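Local coordinates for Red carotenoid protein (RCP) (Nostoc sp., PDB 5FCY), which binds carotenoids, modelled here as beta-carotene, in an all-helical fold like the N-terminal domain of orange carotenoid protein, and probably serves in cyanobacterial photoprotection, at residues S52-K64 with L93-L105. Numbering follows the deposited sequence.
Sequences SPAIAEGLFNQVK and LGDTTKLLFWYLL. With BCR (beta-carotene), chain B.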
# COMPACT_ATOMS: atom_id res chain seq x y z
N SER A 52 9.20 9.88 -12.98
CA SER A 52 8.54 8.79 -12.26
C SER A 52 7.52 9.31 -11.24
O SER A 52 6.43 8.75 -11.11
CB SER A 52 9.58 7.90 -11.58
OG SER A 52 8.95 6.94 -10.74
N PRO A 53 7.86 10.37 -10.50
CA PRO A 53 6.84 10.98 -9.63
C PRO A 53 5.67 11.56 -10.40
O PRO A 53 4.55 11.59 -9.88
CB PRO A 53 7.62 12.08 -8.88
CG PRO A 53 9.05 11.68 -8.98
CD PRO A 53 9.18 10.99 -10.30
N ALA A 54 5.90 12.04 -11.63
CA ALA A 54 4.80 12.56 -12.43
C ALA A 54 3.83 11.45 -12.80
O ALA A 54 2.61 11.60 -12.66
CB ALA A 54 5.35 13.23 -13.69
N ILE A 55 4.36 10.32 -13.28
CA ILE A 55 3.51 9.17 -13.57
C ILE A 55 2.71 8.78 -12.33
O ILE A 55 1.51 8.49 -12.41
CB ILE A 55 4.36 8.00 -14.09
CG1 ILE A 55 5.10 8.41 -15.36
CG2 ILE A 55 3.49 6.78 -14.35
CD1 ILE A 55 6.02 7.36 -15.93
N ALA A 56 3.36 8.80 -11.16
CA ALA A 56 2.66 8.48 -9.92
C ALA A 56 1.60 9.53 -9.60
O ALA A 56 0.47 9.20 -9.24
CB ALA A 56 3.66 8.36 -8.77
N GLU A 57 1.96 10.81 -9.73
CA GLU A 57 0.98 11.87 -9.51
C GLU A 57 -0.18 11.76 -10.50
O GLU A 57 -1.32 12.07 -10.14
CB GLU A 57 1.65 13.24 -9.64
CG GLU A 57 0.80 14.40 -9.12
CD GLU A 57 0.78 14.48 -7.60
OE1 GLU A 57 1.83 14.23 -6.97
OE2 GLU A 57 -0.29 14.80 -7.03
N GLY A 58 0.09 11.32 -11.72
CA GLY A 58 -0.95 11.12 -12.70
C GLY A 58 -1.95 10.08 -12.25
O GLY A 58 -3.14 10.37 -12.10
N LEU A 59 -1.47 8.85 -12.01
CA LEU A 59 -2.35 7.80 -11.52
C LEU A 59 -3.04 8.21 -10.23
O LEU A 59 -4.20 7.84 -9.99
CB LEU A 59 -1.55 6.51 -11.31
CG LEU A 59 -2.35 5.22 -11.05
CD1 LEU A 59 -3.18 4.83 -12.26
CD2 LEU A 59 -1.42 4.09 -10.64
N PHE A 60 -2.36 8.99 -9.39
CA PHE A 60 -2.95 9.45 -8.14
C PHE A 60 -4.13 10.38 -8.40
O PHE A 60 -5.13 10.36 -7.67
CB PHE A 60 -1.89 10.16 -7.30
CG PHE A 60 -2.45 10.92 -6.13
CD1 PHE A 60 -2.94 10.26 -5.02
CD2 PHE A 60 -2.48 12.30 -6.15
CE1 PHE A 60 -3.45 10.96 -3.95
CE2 PHE A 60 -2.99 13.01 -5.08
CZ PHE A 60 -3.48 12.34 -3.98
N ASN A 61 -4.05 11.21 -9.45
CA ASN A 61 -5.16 12.10 -9.77
C ASN A 61 -6.39 11.33 -10.20
O ASN A 61 -7.51 11.64 -9.78
CB ASN A 61 -4.74 13.10 -10.85
CG ASN A 61 -3.84 14.19 -10.31
OD1 ASN A 61 -4.07 14.73 -9.23
ND2 ASN A 61 -2.80 14.52 -11.07
N GLN A 62 -6.21 10.31 -11.04
CA GLN A 62 -7.33 9.45 -11.41
C GLN A 62 -8.00 8.84 -10.19
O GLN A 62 -9.17 8.46 -10.27
CB GLN A 62 -6.85 8.33 -12.35
CG GLN A 62 -6.18 8.81 -13.62
CD GLN A 62 -5.95 7.68 -14.60
OE1 GLN A 62 -6.79 6.81 -14.78
NE2 GLN A 62 -4.78 7.69 -15.25
N VAL A 63 -7.29 8.74 -9.07
CA VAL A 63 -7.85 8.14 -7.86
C VAL A 63 -8.72 9.14 -7.12
O VAL A 63 -9.90 8.89 -6.87
CB VAL A 63 -6.72 7.59 -6.97
CG1 VAL A 63 -7.26 7.13 -5.61
CG2 VAL A 63 -6.01 6.45 -7.66
N LYS A 64 -8.14 10.28 -6.74
CA LYS A 64 -8.90 11.27 -6.00
C LYS A 64 -10.02 11.88 -6.83
O LYS A 64 -10.89 12.56 -6.26
CB LYS A 64 -7.97 12.37 -5.48
CG LYS A 64 -7.47 13.35 -6.53
CD LYS A 64 -6.15 13.99 -6.08
CE LYS A 64 -5.99 15.41 -6.62
NZ LYS A 64 -6.83 16.40 -5.88
N LEU A 93 3.52 -0.15 -14.41
CA LEU A 93 4.53 0.78 -13.93
C LEU A 93 5.68 0.03 -13.27
O LEU A 93 5.61 -1.16 -12.99
CB LEU A 93 3.91 1.78 -12.94
CG LEU A 93 2.71 2.56 -13.48
CD1 LEU A 93 2.20 3.54 -12.43
CD2 LEU A 93 3.05 3.29 -14.78
N GLY A 94 6.77 0.76 -13.04
CA GLY A 94 7.91 0.21 -12.35
C GLY A 94 7.70 0.16 -10.85
O GLY A 94 6.75 0.74 -10.30
N ASP A 95 8.60 -0.54 -10.17
CA ASP A 95 8.50 -0.68 -8.72
C ASP A 95 8.53 0.68 -8.03
O ASP A 95 7.70 0.98 -7.17
CB ASP A 95 9.62 -1.58 -8.20
CG ASP A 95 9.53 -2.98 -8.76
OD1 ASP A 95 8.40 -3.46 -9.00
OD2 ASP A 95 10.59 -3.61 -8.96
N THR A 96 9.50 1.52 -8.40
CA THR A 96 9.62 2.84 -7.78
C THR A 96 8.32 3.62 -7.92
O THR A 96 7.79 4.16 -6.94
CB THR A 96 10.77 3.61 -8.42
OG1 THR A 96 11.99 2.89 -8.22
CG2 THR A 96 10.90 5.00 -7.80
N THR A 97 7.80 3.72 -9.14
CA THR A 97 6.56 4.46 -9.36
C THR A 97 5.43 3.87 -8.52
O THR A 97 4.68 4.60 -7.86
CB THR A 97 6.20 4.46 -10.84
OG1 THR A 97 7.35 4.83 -11.61
CG2 THR A 97 5.07 5.44 -11.12
N LYS A 98 5.30 2.54 -8.52
CA LYS A 98 4.26 1.89 -7.74
C LYS A 98 4.33 2.30 -6.27
O LYS A 98 3.30 2.62 -5.66
CB LYS A 98 4.37 0.37 -7.88
CG LYS A 98 3.89 -0.17 -9.21
CD LYS A 98 4.46 -1.55 -9.47
CE LYS A 98 3.61 -2.32 -10.47
NZ LYS A 98 4.36 -3.42 -11.11
N LEU A 99 5.53 2.31 -5.70
CA LEU A 99 5.68 2.68 -4.30
C LEU A 99 5.42 4.17 -4.08
O LEU A 99 4.82 4.56 -3.07
CB LEU A 99 7.08 2.30 -3.81
CG LEU A 99 7.44 2.62 -2.36
CD1 LEU A 99 6.41 2.04 -1.40
CD2 LEU A 99 8.82 2.07 -2.05
N LEU A 100 5.85 5.02 -5.01
CA LEU A 100 5.54 6.44 -4.92
C LEU A 100 4.03 6.66 -4.97
O LEU A 100 3.50 7.50 -4.24
CB LEU A 100 6.23 7.20 -6.05
CG LEU A 100 7.76 7.19 -6.06
CD1 LEU A 100 8.29 7.72 -7.37
CD2 LEU A 100 8.30 8.00 -4.90
N PHE A 101 3.34 5.93 -5.84
CA PHE A 101 1.88 6.01 -5.89
C PHE A 101 1.27 5.71 -4.53
O PHE A 101 0.38 6.43 -4.06
CB PHE A 101 1.35 5.05 -6.95
CG PHE A 101 -0.13 4.81 -6.86
CD1 PHE A 101 -1.03 5.77 -7.32
CD2 PHE A 101 -0.63 3.64 -6.34
CE1 PHE A 101 -2.39 5.56 -7.24
CE2 PHE A 101 -1.99 3.42 -6.26
CZ PHE A 101 -2.87 4.38 -6.71
N TRP A 102 1.73 4.64 -3.89
CA TRP A 102 1.19 4.29 -2.58
C TRP A 102 1.54 5.35 -1.53
O TRP A 102 0.80 5.52 -0.56
CB TRP A 102 1.69 2.91 -2.15
CG TRP A 102 0.88 1.80 -2.72
CD1 TRP A 102 1.19 1.01 -3.78
CD2 TRP A 102 -0.41 1.36 -2.26
NE1 TRP A 102 0.19 0.10 -4.01
CE2 TRP A 102 -0.81 0.30 -3.09
CE3 TRP A 102 -1.26 1.77 -1.23
CZ2 TRP A 102 -2.02 -0.37 -2.92
CZ3 TRP A 102 -2.46 1.11 -1.06
CH2 TRP A 102 -2.83 0.05 -1.90
N TYR A 103 2.65 6.06 -1.71
CA TYR A 103 2.98 7.15 -0.80
C TYR A 103 2.00 8.31 -0.97
O TYR A 103 1.46 8.83 0.01
CB TYR A 103 4.41 7.64 -1.04
CG TYR A 103 4.79 8.79 -0.15
CD1 TYR A 103 5.03 8.60 1.21
CD2 TYR A 103 4.90 10.08 -0.66
CE1 TYR A 103 5.37 9.66 2.03
CE2 TYR A 103 5.25 11.14 0.16
CZ TYR A 103 5.48 10.92 1.50
OH TYR A 103 5.82 11.98 2.33
N LEU A 104 1.76 8.73 -2.22
CA LEU A 104 0.83 9.83 -2.47
C LEU A 104 -0.57 9.50 -1.97
O LEU A 104 -1.32 10.42 -1.61
CB LEU A 104 0.79 10.15 -3.96
CG LEU A 104 2.13 10.53 -4.61
CD1 LEU A 104 1.92 10.89 -6.06
CD2 LEU A 104 2.81 11.66 -3.86
N LEU A 105 -0.95 8.22 -1.95
CA LEU A 105 -2.22 7.84 -1.34
C LEU A 105 -2.22 8.14 0.15
O LEU A 105 -3.21 8.66 0.68
CB LEU A 105 -2.49 6.35 -1.57
CG LEU A 105 -2.76 5.88 -3.00
CD1 LEU A 105 -2.98 4.38 -3.00
CD2 LEU A 105 -3.95 6.60 -3.61
C1 BCR B . -11.33 1.00 5.49
C2 BCR B . -12.13 0.56 6.72
C3 BCR B . -11.81 -0.85 7.19
C4 BCR B . -10.35 -1.20 6.96
C5 BCR B . -9.53 0.05 6.76
C6 BCR B . -9.84 0.84 5.73
C7 BCR B . -8.85 1.55 4.84
C8 BCR B . -7.51 1.49 4.93
C9 BCR B . -6.63 2.24 3.97
C10 BCR B . -5.28 2.18 4.14
C11 BCR B . -4.29 2.86 3.28
C33 BCR B . -8.47 0.39 7.75
C31 BCR B . -11.71 2.45 5.20
C32 BCR B . -11.72 0.11 4.33
C34 BCR B . -7.28 3.03 2.87
C12 BCR B . -2.98 2.72 3.52
C13 BCR B . -1.93 3.36 2.69
C14 BCR B . -0.63 3.17 3.02
C15 BCR B . 0.51 3.74 2.28
C16 BCR B . 1.78 3.53 2.67
C17 BCR B . 2.88 4.12 1.90
C18 BCR B . 4.19 3.98 2.20
C19 BCR B . 5.17 4.64 1.30
C20 BCR B . 6.50 4.53 1.43
C21 BCR B . 7.39 5.22 0.48
C22 BCR B . 8.74 5.17 0.57
C23 BCR B . 9.53 5.93 -0.43
C24 BCR B . 10.86 6.05 -0.38
C25 BCR B . 11.67 6.83 -1.37
C26 BCR B . 11.13 7.54 -2.37
C27 BCR B . 11.53 7.19 -3.78
C28 BCR B . 12.92 6.57 -3.78
C29 BCR B . 13.78 7.15 -2.65
C30 BCR B . 13.18 6.86 -1.28
C35 BCR B . -2.38 4.19 1.52
C36 BCR B . 4.59 3.18 3.41
C37 BCR B . 9.35 4.38 1.70
C38 BCR B . 10.23 8.72 -2.11
C39 BCR B . 13.56 7.96 -0.30
C40 BCR B . 13.74 5.54 -0.78
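Ala56 and Phe101 mark where helices 53-64 and 95-105 come together, their CA atoms 4.8 Å apart and the axes 8.5 Å apart at a crossing angle of -48°. This is knobs-into-holes packing within the all-helical fold of the orange carotenoid protein N-terminal domain family. Ala56 is the small knob, its methyl set among Thr97, Leu100, Phe101 and Leu104; with nothing beyond CB to hold the helices apart, the methyl sits 3.8 Å from Phe101 N. The large knob is Phe101, received by Ala56, Leu59, Phe60 and Val63. With CG anti to its backbone nitrogen (chi1 166°), the ring extends to helix 53-64, where Leu59 CD2 lies over one face, 3.9 Å from the centroid in a CH-pi contact. Leu105 CG of its own helix covers the opposite face, and Val63 CG2 meets the edge in plane. Replacing Phe101 with alanine would probably open a gap beside Leu59 and Val63 and cost Leu59 CD2 its aromatic partner. Leu104 CB lies over the face of the Phe60 ring, while its CD1 reaches on to the backbone of Ala56 and Glu57, so the length of leucine serves both contacts. Behind this interface helix 95-105 borders the pigment: Leu99, Trp102, Tyr103 and Leu105 touch the beta-carotene chain, and Leu100 divides its branches, CD2 going to the ligand's end ring and CD1 to Ser52. At the N-terminal ends of both helices Thr97, with a methyl and a hydroxyl on one carbon, packs CG2 against Ile55 CG2, while OG1 shares a 2.8 Å hydrogen bond with Ser52 OG.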